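Long-range contacts in GCN5-related N-acetyltransferase (Brucella melitensis biovar Abortus 2308, PDB 3TCV), which probably transfers an acetyl group from acetyl-CoA to an amine, perhaps the N-terminal serine or alanine of a protein, as a GCN5-related N-acetyltransferase: residues Glu57-Ser62 against Ala83-Trp88; Glu47-Gln52 against Phe100-Asp105; Lys110-Gln115 against Gly135-Arg140; Arg114-Arg119 against Ile129-Trp134. All coordinates share one frame; numbering follows the deposited sequence. Where two conformers were deposited one is given.

Contact 1: residues Glu57-Ser62 against Ala83-Trp88; sequences ELFAAS and AEFEPW
Leu58 meets Phe85 and Trp88 with one end of its side chain, and in both cases it comes to the rim of a ring. Its CG lies 3.8 Å from CZ of Phe85, close to the plane of that ring, while its CD2 reaches along the same edge and also approaches CZ3 of Trp88 at 4.2 Å. Leu58 crosses both aromatic side chains at about a right angle, and CD2 is the branch that meets both. Phe59 follows with its backbone as much as with its side chain: its N is 3.7 Å from CE2 of Phe85, and its CB is 3.8 Å from CD2. With CG anti to the backbone N (chi1 168°), the Phe59 ring is carried past Phe85, and its CD1 touches CB of that residue. Ser62 closes the segment. Its OG bonds to O of Leu58 at 2.8 Å, and its own N reaches the same oxygen from the other face of the carbonyl plane, so the last turn of the helix is gripped twice beside the Phe85 ring. The segments of helices 51-61 and 82-94 cross at 107°, their axes 10.5 Å apart at closest approach, with Phe85 as the main filler between them. Strand 110-121 packs against Leu58 through Val111 and Arg114, and Pro79 of a loop touches Phe59 and Phe85.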
loop_
_atom_site.group_PDB
_atom_site.type_symbol
_atom_site.label_atom_id
_atom_site.label_comp_id
_atom_site.label_asym_id
_atom_site.label_seq_id
_atom_site.Cartn_x
_atom_site.Cartn_y
_atom_site.Cartn_z
ATOM N N GLU B 57 -3.399 -32.379 -6.374
ATOM C CA GLU B 57 -1.989 -32.197 -6.656
ATOM C C GLU B 57 -1.437 -30.979 -5.917
ATOM O O GLU B 57 -0.293 -30.999 -5.497
ATOM C CB GLU B 57 -1.713 -32.115 -8.168
ATOM C CG GLU B 57 -1.965 -33.429 -8.893
ATOM C CD GLU B 57 -1.712 -33.372 -10.393
ATOM O OE1 GLU B 57 -1.220 -32.351 -10.918
ATOM O OE2 GLU B 57 -2.022 -34.379 -11.079
ATOM N N LEU B 58 -2.245 -29.936 -5.725
ATOM C CA LEU B 58 -1.748 -28.765 -4.973
ATOM C C LEU B 58 -1.642 -29.119 -3.497
ATOM O O LEU B 58 -0.727 -28.669 -2.811
ATOM C CB LEU B 58 -2.632 -27.529 -5.170
ATOM C CG LEU B 58 -2.158 -26.258 -4.461
ATOM C CD1 LEU B 58 -0.755 -25.887 -4.919
ATOM C CD2 LEU B 58 -3.166 -25.139 -4.700
ATOM N N PHE B 59 -2.565 -29.943 -3.006
ATOM C CA PHE B 59 -2.444 -30.436 -1.641
ATOM C C PHE B 59 -1.120 -31.171 -1.489
ATOM O O PHE B 59 -0.406 -30.965 -0.522
ATOM C CB PHE B 59 -3.588 -31.372 -1.231
ATOM C CG PHE B 59 -3.307 -32.099 0.061
ATOM C CD1 PHE B 59 -3.308 -31.422 1.265
ATOM C CD2 PHE B 59 -2.974 -33.450 0.054
ATOM C CE1 PHE B 59 -2.994 -32.081 2.443
ATOM C CE2 PHE B 59 -2.679 -34.122 1.231
ATOM C CZ PHE B 59 -2.686 -33.442 2.428
ATOM N N ALA B 60 -0.803 -32.044 -2.444
ATOM C CA ALA B 60 0.438 -32.797 -2.425
ATOM C C ALA B 60 1.646 -31.865 -2.348
ATOM O O ALA B 60 2.523 -32.012 -1.488
ATOM C CB ALA B 60 0.541 -33.672 -3.668
ATOM N N ALA B 61 1.684 -30.915 -3.268
ATOM C CA ALA B 61 2.777 -29.922 -3.302
ATOM C C ALA B 61 2.903 -29.146 -1.987
ATOM O O ALA B 61 4.010 -28.804 -1.554
ATOM C CB ALA B 61 2.584 -28.972 -4.482
ATOM N N SER B 62 1.768 -28.898 -1.341
ATOM C CA SER B 62 1.702 -28.043 -0.147
ATOM C C SER B 62 1.888 -28.813 1.155
ATOM O O SER B 62 1.830 -28.230 2.218
ATOM C CB SER B 62 0.391 -27.244 -0.122
ATOM O OG SER B 62 0.220 -26.518 -1.348
ATOM N N ALA B 83 -8.694 -32.944 3.484
ATOM C CA ALA B 83 -9.961 -32.339 3.866
ATOM C C ALA B 83 -9.756 -30.933 4.446
ATOM O O ALA B 83 -10.523 -30.028 4.162
ATOM C CB ALA B 83 -10.720 -33.225 4.845
ATOM N N GLU B 84 -8.703 -30.753 5.244
ATOM C CA GLU B 84 -8.453 -29.462 5.889
ATOM C C GLU B 84 -8.015 -28.380 4.904
ATOM O O GLU B 84 -8.120 -27.200 5.211
ATOM C CB GLU B 84 -7.434 -29.609 7.040
ATOM C CG GLU B 84 -8.049 -30.202 8.311
ATOM C CD GLU B 84 -7.065 -30.365 9.474
ATOM O OE1 GLU B 84 -5.846 -30.261 9.280
ATOM O OE2 GLU B 84 -7.521 -30.610 10.606
ATOM N N PHE B 85 -7.557 -28.798 3.732
ATOM C CA PHE B 85 -7.108 -27.888 2.679
ATOM C C PHE B 85 -8.284 -27.274 1.913
ATOM O O PHE B 85 -8.175 -26.191 1.329
ATOM C CB PHE B 85 -6.197 -28.675 1.730
ATOM C CG PHE B 85 -5.520 -27.849 0.670
ATOM C CD1 PHE B 85 -4.755 -26.747 1.024
ATOM C CD2 PHE B 85 -5.579 -28.226 -0.663
ATOM C CE1 PHE B 85 -4.087 -26.004 0.067
ATOM C CE2 PHE B 85 -4.925 -27.488 -1.635
ATOM C CZ PHE B 85 -4.167 -26.382 -1.265
ATOM N N GLU B 86 -9.416 -27.973 1.913
ATOM C CA GLU B 86 -10.517 -27.580 1.040
ATOM C C GLU B 86 -11.051 -26.157 1.238
ATOM O O GLU B 86 -11.291 -25.485 0.252
ATOM C CB GLU B 86 -11.675 -28.600 1.098
ATOM C CG GLU B 86 -12.632 -28.484 -0.088
ATOM C CD GLU B 86 -12.034 -28.878 -1.437
ATOM O OE1 GLU B 86 -11.063 -29.659 -1.502
ATOM O OE2 GLU B 86 -12.561 -28.417 -2.488
ATOM N N PRO B 87 -11.229 -25.694 2.483
ATOM C CA PRO B 87 -11.751 -24.331 2.634
ATOM C C PRO B 87 -10.875 -23.253 1.990
ATOM O O PRO B 87 -11.386 -22.401 1.274
ATOM C CB PRO B 87 -11.800 -24.143 4.149
ATOM C CG PRO B 87 -12.050 -25.522 4.658
ATOM C CD PRO B 87 -11.202 -26.399 3.773
ATOM N N TRP B 88 -9.578 -23.302 2.254
ATOM C CA TRP B 88 -8.644 -22.356 1.606
ATOM C C TRP B 88 -8.659 -22.489 0.124
ATOM O O TRP B 88 -8.633 -21.493 -0.596
ATOM C CB TRP B 88 -7.208 -22.498 2.131
ATOM C CG TRP B 88 -6.275 -21.488 1.479
ATOM C CD1 TRP B 88 -5.953 -20.205 1.919
ATOM C CD2 TRP B 88 -5.553 -21.648 0.222
ATOM N NE1 TRP B 88 -5.100 -19.590 1.034
ATOM C CE2 TRP B 88 -4.824 -20.398 -0.003
ATOM C CE3 TRP B 88 -5.461 -22.658 -0.731
ATOM C CZ2 TRP B 88 -4.035 -20.207 -1.127
ATOM C CZ3 TRP B 88 -4.649 -22.451 -1.846
ATOM C CH2 TRP B 88 -3.963 -21.239 -2.037
#

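Contact 2: residues Glu47-Gln52 against Phe100-Asp105; sequences EPLNAQ and FFAVID
Glu47 and Ala102 form an antiparallel hydrogen-bonded pair, N of Glu47 giving to O of Ala102 at 3.0 Å and N of Ala102 to O of Glu47 at 2.7 Å, and N of Leu49 then bonds to O of Phe100 at 2.9 Å. Beyond this ladder, the extended Glu47 side chain runs past Ile104, whose CD1 lies 3.3 Å from CD of Glu47, a tight approach of a methyl to a carboxylate carbon. Pro48 has no N-H to give; its N and ring instead lie against Phe101, CG being 4.1 Å from CE1. Leu49 and Phe100 point the same way, side by side, with CD2 of Leu49 3.7 Å from CB of Phe100. The chi1 of -176° sets CG of Leu49 anti to its N, and the other methyl, CD1, reaches CB of Ala102 at 4.1 Å. The buried Glu47 carboxylate is met by Arg45 in a salt bridge and by His54 in a hydrogen bond. These partners would be expected to favour its ionised form, so a charge can lie beside an aliphatic side chain at the point where the strand hands over to helix 51-61.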
loop_
_atom_site.group_PDB
_atom_site.type_symbol
_atom_site.label_atom_id
_atom_site.label_comp_id
_atom_site.label_asym_id
_atom_site.label_seq_id
_atom_site.Cartn_x
_atom_site.Cartn_y
_atom_site.Cartn_z
ATOM N N GLU B 47 -2.624 -22.167 -14.888
ATOM C CA GLU B 47 -4.062 -22.331 -15.055
ATOM C C GLU B 47 -4.822 -21.627 -13.928
ATOM O O GLU B 47 -4.421 -21.702 -12.756
ATOM C CB GLU B 47 -4.406 -23.821 -15.061
ATOM C CG GLU B 47 -3.879 -24.538 -16.296
ATOM C CD GLU B 47 -4.191 -26.018 -16.311
ATOM O OE1 GLU B 47 -4.878 -26.512 -15.401
ATOM O OE2 GLU B 47 -3.726 -26.694 -17.240
ATOM N N PRO B 48 -5.933 -20.949 -14.265
ATOM C CA PRO B 48 -6.746 -20.347 -13.216
ATOM C C PRO B 48 -7.076 -21.384 -12.145
ATOM O O PRO B 48 -7.489 -22.500 -12.481
ATOM C CB PRO B 48 -8.004 -19.903 -13.971
ATOM C CG PRO B 48 -7.485 -19.597 -15.333
ATOM C CD PRO B 48 -6.491 -20.684 -15.600
ATOM N N LEU B 49 -6.863 -21.045 -10.881
ATOM C CA LEU B 49 -6.952 -22.069 -9.835
ATOM C C LEU B 49 -8.387 -22.626 -9.799
ATOM O O LEU B 49 -9.339 -21.861 -9.777
ATOM C CB LEU B 49 -6.547 -21.514 -8.472
ATOM C CG LEU B 49 -6.495 -22.478 -7.295
ATOM C CD1 LEU B 49 -5.502 -23.573 -7.574
ATOM C CD2 LEU B 49 -6.155 -21.736 -5.995
ATOM N N ASN B 50 -8.491 -23.950 -9.800
ATOM C CA ASN B 50 -9.778 -24.677 -9.767
ATOM C C ASN B 50 -9.677 -25.841 -8.780
ATOM O O ASN B 50 -8.801 -26.700 -8.898
ATOM C CB ASN B 50 -10.148 -25.156 -11.179
ATOM C CG ASN B 50 -11.412 -26.012 -11.209
ATOM O OD1 ASN B 50 -11.353 -27.202 -10.966
ATOM N ND2 ASN B 50 -12.555 -25.396 -11.523
ATOM N N ALA B 51 -10.592 -25.859 -7.811
ATOM C CA ALA B 51 -10.534 -26.800 -6.717
ATOM C C ALA B 51 -10.554 -28.249 -7.185
ATOM O O ALA B 51 -9.737 -29.046 -6.734
ATOM C CB ALA B 51 -11.665 -26.538 -5.729
ATOM N N GLN B 52 -11.479 -28.581 -8.085
ATOM C CA GLN B 52 -11.641 -29.956 -8.576
ATOM C C GLN B 52 -10.451 -30.383 -9.433
ATOM O O GLN B 52 -9.947 -31.488 -9.287
ATOM C CB GLN B 52 -12.965 -30.109 -9.354
ATOM N N PHE B 100 -5.955 -16.220 -8.297
ATOM C CA PHE B 100 -5.036 -17.341 -8.177
ATOM C C PHE B 100 -4.904 -18.172 -9.421
ATOM O O PHE B 100 -5.886 -18.418 -10.136
ATOM C CB PHE B 100 -5.441 -18.265 -7.010
ATOM C CG PHE B 100 -5.048 -17.745 -5.663
ATOM C CD1 PHE B 100 -3.818 -18.081 -5.102
ATOM C CD2 PHE B 100 -5.908 -16.942 -4.940
ATOM C CE1 PHE B 100 -3.454 -17.618 -3.854
ATOM C CE2 PHE B 100 -5.551 -16.468 -3.688
ATOM C CZ PHE B 100 -4.325 -16.815 -3.139
ATOM N N PHE B 101 -3.673 -18.638 -9.626
ATOM C CA PHE B 101 -3.318 -19.578 -10.676
ATOM C C PHE B 101 -2.550 -20.749 -10.105
ATOM O O PHE B 101 -1.634 -20.568 -9.285
ATOM C CB PHE B 101 -2.442 -18.885 -11.731
ATOM C CG PHE B 101 -3.178 -17.842 -12.507
ATOM C CD1 PHE B 101 -3.599 -18.099 -13.812
ATOM C CD2 PHE B 101 -3.501 -16.613 -11.930
ATOM C CE1 PHE B 101 -4.337 -17.153 -14.517
ATOM C CE2 PHE B 101 -4.232 -15.667 -12.641
ATOM C CZ PHE B 101 -4.644 -15.935 -13.929
ATOM N N ALA B 102 -2.882 -21.949 -10.565
ATOM C CA ALA B 102 -2.045 -23.107 -10.305
ATOM C C ALA B 102 -0.847 -23.015 -11.217
ATOM O O ALA B 102 -0.981 -22.623 -12.397
ATOM C CB ALA B 102 -2.799 -24.405 -10.560
ATOM N N VAL B 103 0.312 -23.410 -10.693
ATOM C CA VAL B 103 1.558 -23.419 -11.449
ATOM C C VAL B 103 1.882 -24.888 -11.719
ATOM O O VAL B 103 2.184 -25.651 -10.788
ATOM C CB VAL B 103 2.722 -22.756 -10.673
ATOM C CG1 VAL B 103 3.981 -22.697 -11.529
ATOM C CG2 VAL B 103 2.332 -21.357 -10.203
ATOM N N ILE B 104 1.794 -25.274 -12.990
ATOM C CA ILE B 104 1.971 -26.665 -13.408
ATOM C C ILE B 104 3.358 -26.897 -14.004
ATOM O O ILE B 104 3.745 -26.261 -14.966
ATOM C CB ILE B 104 0.889 -27.088 -14.426
ATOM C CG1 ILE B 104 -0.496 -27.135 -13.753
ATOM C CG2 ILE B 104 1.186 -28.476 -14.978
ATOM C CD1 ILE B 104 -1.539 -26.206 -14.333
ATOM N N ASP B 105 4.105 -27.815 -13.423
ATOM C CA ASP B 105 5.413 -28.177 -13.945
ATOM C C ASP B 105 5.208 -29.060 -15.171
ATOM O O ASP B 105 4.656 -30.166 -15.061
ATOM C CB ASP B 105 6.205 -28.939 -12.881
ATOM C CG ASP B 105 7.510 -29.511 -13.408
ATOM O OD1 ASP B 105 8.355 -28.720 -13.891
ATOM O OD2 ASP B 105 7.690 -30.748 -13.319
#

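Contact 3: residues Lys110-Gln115 against Gly135-Arg140; sequences KVAGRQ and GPLISR
Ala112 lies at the centre of this contact, touching the loop with both its methyl and its carbonyl. Its CB packs against CG2 of Ile138 at 3.5 Å and CB of Leu137 at 3.8 Å, so two consecutive loop residues close over one small side chain. For Ile138, a chi1 of 63° places CG1 between the backbone N and the carbonyl carbon and turns CG2 onto the alanine methyl, with CG1 and CD1 also near it. Leu137 goes further along the strand, its CD1 coming 3.8 Å from CB of Lys110, while the rest of the lysine chain leads away.

The carbonyl works alongside the methyl. N of Gly135 bonds to O of Ala112 at 3.0 Å, and a water donates to the same oxygen while accepting from N of Leu137, thereby bridging strand and loop. Within the loop, O of Gly135 takes N-H groups from both Ile138 and Ser139, at 3.0 and 2.8 Å, and these bonds fold the loop back on itself where Leu137 and Ile138 face the strand.

Farther out, Val103 touches Ile138 from the neighbouring strand, and Ala143 meets it from helix 142-158. Ala112 and Gly113 both face Val103, which makes a classic beta bulge in strand 110-121. The loop itself joins strand 126-134 to helix 142-158; in the GNAT fold, the corresponding connection between the central strand and the following helix generally carries the acyl-CoA pyrophosphate-binding loop, and 135-140 probably leads into the equivalent region here, as in relatives.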
loop_
_atom_site.group_PDB
_atom_site.type_symbol
_atom_site.label_atom_id
_atom_site.label_comp_id
_atom_site.label_asym_id
_atom_site.label_seq_id
_atom_site.Cartn_x
_atom_site.Cartn_y
_atom_site.Cartn_z
ATOM N N LYS B 110 2.523 -32.141 -13.283
ATOM C CA LYS B 110 1.919 -31.998 -11.955
ATOM C C LYS B 110 1.819 -30.537 -11.527
ATOM O O LYS B 110 2.682 -29.732 -11.852
ATOM C CB LYS B 110 2.757 -32.703 -10.880
ATOM C CG LYS B 110 3.084 -34.177 -11.104
ATOM C CD LYS B 110 1.867 -35.050 -11.085
ATOM C CE LYS B 110 2.264 -36.529 -11.164
ATOM N NZ LYS B 110 1.097 -37.345 -11.605
ATOM N N VAL B 111 0.785 -30.222 -10.764
ATOM C CA VAL B 111 0.704 -28.920 -10.103
ATOM C C VAL B 111 1.868 -28.857 -9.124
ATOM O O VAL B 111 2.099 -29.787 -8.342
ATOM C CB VAL B 111 -0.636 -28.729 -9.375
ATOM C CG1 VAL B 111 -0.633 -27.420 -8.570
ATOM C CG2 VAL B 111 -1.807 -28.809 -10.369
ATOM N N ALA B 112 2.638 -27.784 -9.212
ATOM C CA ALA B 112 3.850 -27.647 -8.403
ATOM C C ALA B 112 3.757 -26.520 -7.381
ATOM O O ALA B 112 4.575 -26.432 -6.486
ATOM C CB ALA B 112 5.044 -27.423 -9.316
ATOM N N GLY B 113 2.752 -25.679 -7.520
ATOM C CA GLY B 113 2.578 -24.547 -6.625
ATOM C C GLY B 113 1.448 -23.672 -7.059
ATOM O O GLY B 113 0.590 -24.075 -7.871
ATOM N N ARG B 114 1.443 -22.448 -6.556
ATOM C CA ARG B 114 0.397 -21.503 -6.918
ATOM C C ARG B 114 0.924 -20.077 -6.747
ATOM O O ARG B 114 1.935 -19.878 -6.077
ATOM C CB ARG B 114 -0.890 -21.757 -6.096
ATOM C CG ARG B 114 -0.701 -22.044 -4.617
ATOM C CD ARG B 114 -0.451 -20.818 -3.745
ATOM N NE ARG B 114 -0.509 -21.137 -2.315
ATOM C CZ ARG B 114 -0.430 -20.258 -1.317
ATOM N NH1 ARG B 114 -0.244 -18.971 -1.565
ATOM N NH2 ARG B 114 -0.563 -20.655 -0.058
ATOM N N GLN B 115 0.251 -19.124 -7.383
ATOM C CA GLN B 115 0.625 -17.705 -7.305
ATOM C C GLN B 115 -0.575 -16.863 -7.722
ATOM O O GLN B 115 -1.534 -17.403 -8.256
ATOM C CB GLN B 115 1.825 -17.413 -8.228
ATOM C CG GLN B 115 1.591 -17.686 -9.705
ATOM C CD GLN B 115 2.844 -17.537 -10.565
ATOM O OE1 GLN B 115 3.908 -18.027 -10.204
ATOM N NE2 GLN B 115 2.712 -16.893 -11.731
ATOM N N GLY B 135 6.735 -24.941 -4.971
ATOM C CA GLY B 135 7.219 -26.118 -4.293
ATOM C C GLY B 135 8.437 -26.747 -4.933
ATOM O O GLY B 135 8.985 -26.245 -5.929
ATOM N N PRO B 136 8.882 -27.854 -4.353
ATOM C CA PRO B 136 10.148 -28.482 -4.738
ATOM C C PRO B 136 10.256 -28.913 -6.202
ATOM O O PRO B 136 11.366 -28.951 -6.725
ATOM C CB PRO B 136 10.259 -29.675 -3.797
ATOM C CG PRO B 136 8.905 -29.918 -3.262
ATOM C CD PRO B 136 8.140 -28.637 -3.351
ATOM N N LEU B 137 9.145 -29.173 -6.876
ATOM C CA LEU B 137 9.218 -29.547 -8.277
ATOM C C LEU B 137 9.771 -28.421 -9.133
ATOM O O LEU B 137 10.364 -28.677 -10.174
ATOM C CB LEU B 137 7.864 -29.969 -8.831
ATOM C CG LEU B 137 7.224 -31.274 -8.358
ATOM C CD1 LEU B 137 5.869 -31.407 -9.036
ATOM C CD2 LEU B 137 8.106 -32.478 -8.674
ATOM N N ILE B 138 9.576 -27.170 -8.707
ATOM C CA ILE B 138 9.973 -26.037 -9.533
ATOM C C ILE B 138 10.884 -25.026 -8.848
ATOM O O ILE B 138 11.439 -24.184 -9.534
ATOM C CB ILE B 138 8.744 -25.284 -10.089
ATOM C CG1 ILE B 138 7.888 -24.674 -8.958
ATOM C CG2 ILE B 138 7.923 -26.227 -10.948
ATOM C CD1 ILE B 138 6.721 -23.835 -9.467
ATOM N N SER B 139 11.019 -25.100 -7.519
ATOM C CA SER B 139 11.764 -24.088 -6.766
ATOM C C SER B 139 13.217 -24.071 -7.248
ATOM O O SER B 139 13.842 -25.118 -7.353
ATOM C CB SER B 139 11.729 -24.393 -5.269
ATOM O OG SER B 139 12.202 -23.267 -4.557
ATOM N N ARG B 140 13.734 -22.889 -7.580
ATOM C CA ARG B 140 15.089 -22.762 -8.110
ATOM C C ARG B 140 15.349 -23.508 -9.439
ATOM O O ARG B 140 16.486 -23.806 -9.761
ATOM C CB ARG B 140 16.115 -23.163 -7.028
HETATM O O HOH W 1 6.275 -28.699 -6.132
#

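Contact 4: residues Arg114-Arg119 against Ile129-Trp134; sequences RQALMR and IGSIYW
Arg114 and Tyr133 pair through two backbone hydrogen bonds, N of each to O of the other at 2.8 Å, and Ala116 and Gly130 repeat the antiparallel pattern at 2.9 Å in both directions. Between the two pairs the register slips by one residue, a beta bulge around Ser131, and the chain turns a corner there.

Polar side chains add bonds from both faces of the ladder. NH1 of Arg114 gives to the bulged carbonyl, O of Ser131, at 2.9 Å; the oxygen lies near the guanidinium plane, although the donor stands well above the plane of the carbonyl. The arginine arrives there by two successive bends, chi1 43° and chi2 79°, and its other terminal nitrogen forms a salt bridge with Glu76. On Gln115, OE1 accepts from NE1 of Trp134 at 2.8 Å, in the indole plane and in the plane of its own amide carbonyl, though the amide and ring are turned 48° apart. NE2 of the same amide gives to O of Ala147 in helix 142-158.

Van der Waals contacts complete the seam. CB of Tyr133 lies over one face of the Arg114 guanidinium, 3.7 Å from NE. SD of Met118 sits 3.6 Å from CA of Gly130, a place where a glycine hydrogen faces the sulfur.

Chemically, the irregular stretch of the hairpin is compensated: the carbonyl displaced by the bulge gains a side-chain donor, and both ends of the buried Gln115 amide are engaged, which should fix its flip.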
loop_
_atom_site.group_PDB
_atom_site.type_symbol
_atom_site.label_atom_id
_atom_site.label_comp_id
_atom_site.label_asym_id
_atom_site.label_seq_id
_atom_site.Cartn_x
_atom_site.Cartn_y
_atom_site.Cartn_z
ATOM N N ARG B 114 1.443 -22.448 -6.556
ATOM C CA ARG B 114 0.397 -21.503 -6.918
ATOM C C ARG B 114 0.924 -20.077 -6.747
ATOM O O ARG B 114 1.935 -19.878 -6.077
ATOM C CB ARG B 114 -0.890 -21.757 -6.096
ATOM C CG ARG B 114 -0.701 -22.044 -4.617
ATOM C CD ARG B 114 -0.451 -20.818 -3.745
ATOM N NE ARG B 114 -0.509 -21.137 -2.315
ATOM C CZ ARG B 114 -0.430 -20.258 -1.317
ATOM N NH1 ARG B 114 -0.244 -18.971 -1.565
ATOM N NH2 ARG B 114 -0.563 -20.655 -0.058
ATOM N N GLN B 115 0.251 -19.124 -7.383
ATOM C CA GLN B 115 0.625 -17.705 -7.305
ATOM C C GLN B 115 -0.575 -16.863 -7.722
ATOM O O GLN B 115 -1.534 -17.403 -8.256
ATOM C CB GLN B 115 1.825 -17.413 -8.228
ATOM C CG GLN B 115 1.591 -17.686 -9.705
ATOM C CD GLN B 115 2.844 -17.537 -10.565
ATOM O OE1 GLN B 115 3.908 -18.027 -10.204
ATOM N NE2 GLN B 115 2.712 -16.893 -11.731
ATOM N N ALA B 116 -0.514 -15.553 -7.503
ATOM C CA ALA B 116 -1.657 -14.701 -7.798
ATOM C C ALA B 116 -1.257 -13.323 -8.259
ATOM O O ALA B 116 -0.185 -12.812 -7.892
ATOM C CB ALA B 116 -2.559 -14.604 -6.558
ATOM N N LEU B 117 -2.113 -12.744 -9.092
ATOM C CA LEU B 117 -2.140 -11.310 -9.354
ATOM C C LEU B 117 -3.079 -10.713 -8.323
ATOM O O LEU B 117 -4.193 -11.239 -8.113
ATOM C CB LEU B 117 -2.621 -11.019 -10.781
ATOM C CG LEU B 117 -1.663 -11.480 -11.898
ATOM C CD1 LEU B 117 -2.337 -11.356 -13.260
ATOM C CD2 LEU B 117 -0.338 -10.693 -11.856
ATOM N N MET B 118 -2.629 -9.675 -7.634
ATOM C CA MET B 118 -3.368 -9.158 -6.485
ATOM C C MET B 118 -3.160 -7.672 -6.300
ATOM O O MET B 118 -2.324 -7.079 -6.949
ATOM C CB MET B 118 -2.962 -9.910 -5.207
ATOM C CG MET B 118 -1.496 -9.792 -4.826
ATOM S SD MET B 118 -1.077 -10.933 -3.476
ATOM C CE MET B 118 -1.662 -9.934 -2.110
ATOM N N ARG B 119 -3.912 -7.093 -5.377
ATOM C CA ARG B 119 -3.924 -5.653 -5.158
ATOM C C ARG B 119 -4.035 -4.947 -6.501
ATOM O O ARG B 119 -3.258 -4.048 -6.847
ATOM C CB ARG B 119 -2.717 -5.233 -4.327
ATOM C CG ARG B 119 -2.779 -5.885 -2.929
ATOM C CD ARG B 119 -1.616 -5.544 -2.020
ATOM N NE ARG B 119 -1.445 -4.121 -2.010
ATOM C CZ ARG B 119 -0.594 -3.452 -2.789
ATOM N NH1 ARG B 119 0.233 -4.101 -3.599
ATOM N NH2 ARG B 119 -0.570 -2.119 -2.741
ATOM N N ILE B 129 2.405 -9.233 -8.089
ATOM C CA ILE B 129 2.537 -10.694 -8.077
ATOM C C ILE B 129 2.780 -11.100 -6.629
ATOM O O ILE B 129 3.753 -10.695 -6.048
ATOM C CB ILE B 129 3.657 -11.249 -9.007
ATOM C CG1 ILE B 129 3.719 -12.771 -8.832
ATOM C CG2 ILE B 129 5.027 -10.568 -8.769
ATOM C CD1 ILE B 129 4.583 -13.512 -9.834
ATOM N N GLY B 130 1.878 -11.887 -6.050
ATOM C CA GLY B 130 2.048 -12.331 -4.669
ATOM C C GLY B 130 1.381 -13.680 -4.432
ATOM O O GLY B 130 1.075 -14.413 -5.383
ATOM N N SER B 131 1.187 -13.978 -3.154
ATOM C CA SER B 131 0.625 -15.257 -2.749
ATOM C C SER B 131 1.431 -16.412 -3.378
ATOM O O SER B 131 0.854 -17.402 -3.782
ATOM C CB SER B 131 -0.845 -15.361 -3.188
ATOM O OG SER B 131 -1.618 -14.224 -2.782
ATOM N N ILE B 132 2.735 -16.261 -3.481
ATOM C CA ILE B 132 3.573 -17.244 -4.196
ATOM C C ILE B 132 3.932 -18.439 -3.319
ATOM O O ILE B 132 4.483 -18.285 -2.235
ATOM C CB ILE B 132 4.899 -16.588 -4.679
ATOM C CG1 ILE B 132 4.598 -15.498 -5.718
ATOM C CG2 ILE B 132 5.857 -17.656 -5.238
ATOM C CD1 ILE B 132 5.820 -14.669 -6.098
ATOM N N TYR B 133 3.608 -19.639 -3.797
ATOM C CA TYR B 133 4.189 -20.850 -3.258
ATOM C C TYR B 133 4.680 -21.683 -4.430
ATOM O O TYR B 133 3.870 -22.202 -5.205
ATOM C CB TYR B 133 3.191 -21.680 -2.428
ATOM C CG TYR B 133 3.767 -23.024 -2.075
ATOM C CD1 TYR B 133 4.966 -23.109 -1.372
ATOM C CD2 TYR B 133 3.154 -24.207 -2.453
ATOM C CE1 TYR B 133 5.550 -24.331 -1.069
ATOM C CE2 TYR B 133 3.731 -25.448 -2.146
ATOM C CZ TYR B 133 4.918 -25.500 -1.452
ATOM O OH TYR B 133 5.530 -26.704 -1.115
ATOM N N TRP B 134 6.008 -21.785 -4.543
ATOM C CA TRP B 134 6.656 -22.610 -5.549
ATOM C C TRP B 134 7.336 -23.761 -4.857
ATOM O O TRP B 134 8.368 -23.603 -4.205
ATOM C CB TRP B 134 7.654 -21.785 -6.349
ATOM C CG TRP B 134 7.056 -20.689 -7.190
ATOM C CD1 TRP B 134 5.813 -20.648 -7.798
ATOM C CD2 TRP B 134 7.720 -19.441 -7.585
ATOM N NE1 TRP B 134 5.648 -19.473 -8.490
ATOM C CE2 TRP B 134 6.773 -18.721 -8.425
ATOM C CE3 TRP B 134 8.950 -18.871 -7.310
ATOM C CZ2 TRP B 134 7.056 -17.472 -8.934
ATOM C CZ3 TRP B 134 9.230 -17.605 -7.835
ATOM C CH2 TRP B 134 8.301 -16.925 -8.625
#

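Overall arrangement
From the N terminus, strand 44-48 leads into helix 51-61, and contact 2 closes the first large loop by pairing 47-49 with strand 99-105. Contact 1 falls wholly within that loop, bringing helices 51-61 and 82-94 together; Trp88 and Leu58 then touch Phe100 and Leu49 of contact 2. Contacts 3 and 4 open later, both from strand 110-121, and share Arg114 and Gln115. Contact 4 zips the hairpin with strand 126-134 and lies within the span of contact 3, which reaches on to the loop before helix 142-158. Strand 99-105 bonds to strand 110-121, joining contact 2 to both, while Tyr133 OH ties contact 4 to Ala61 of contact 1.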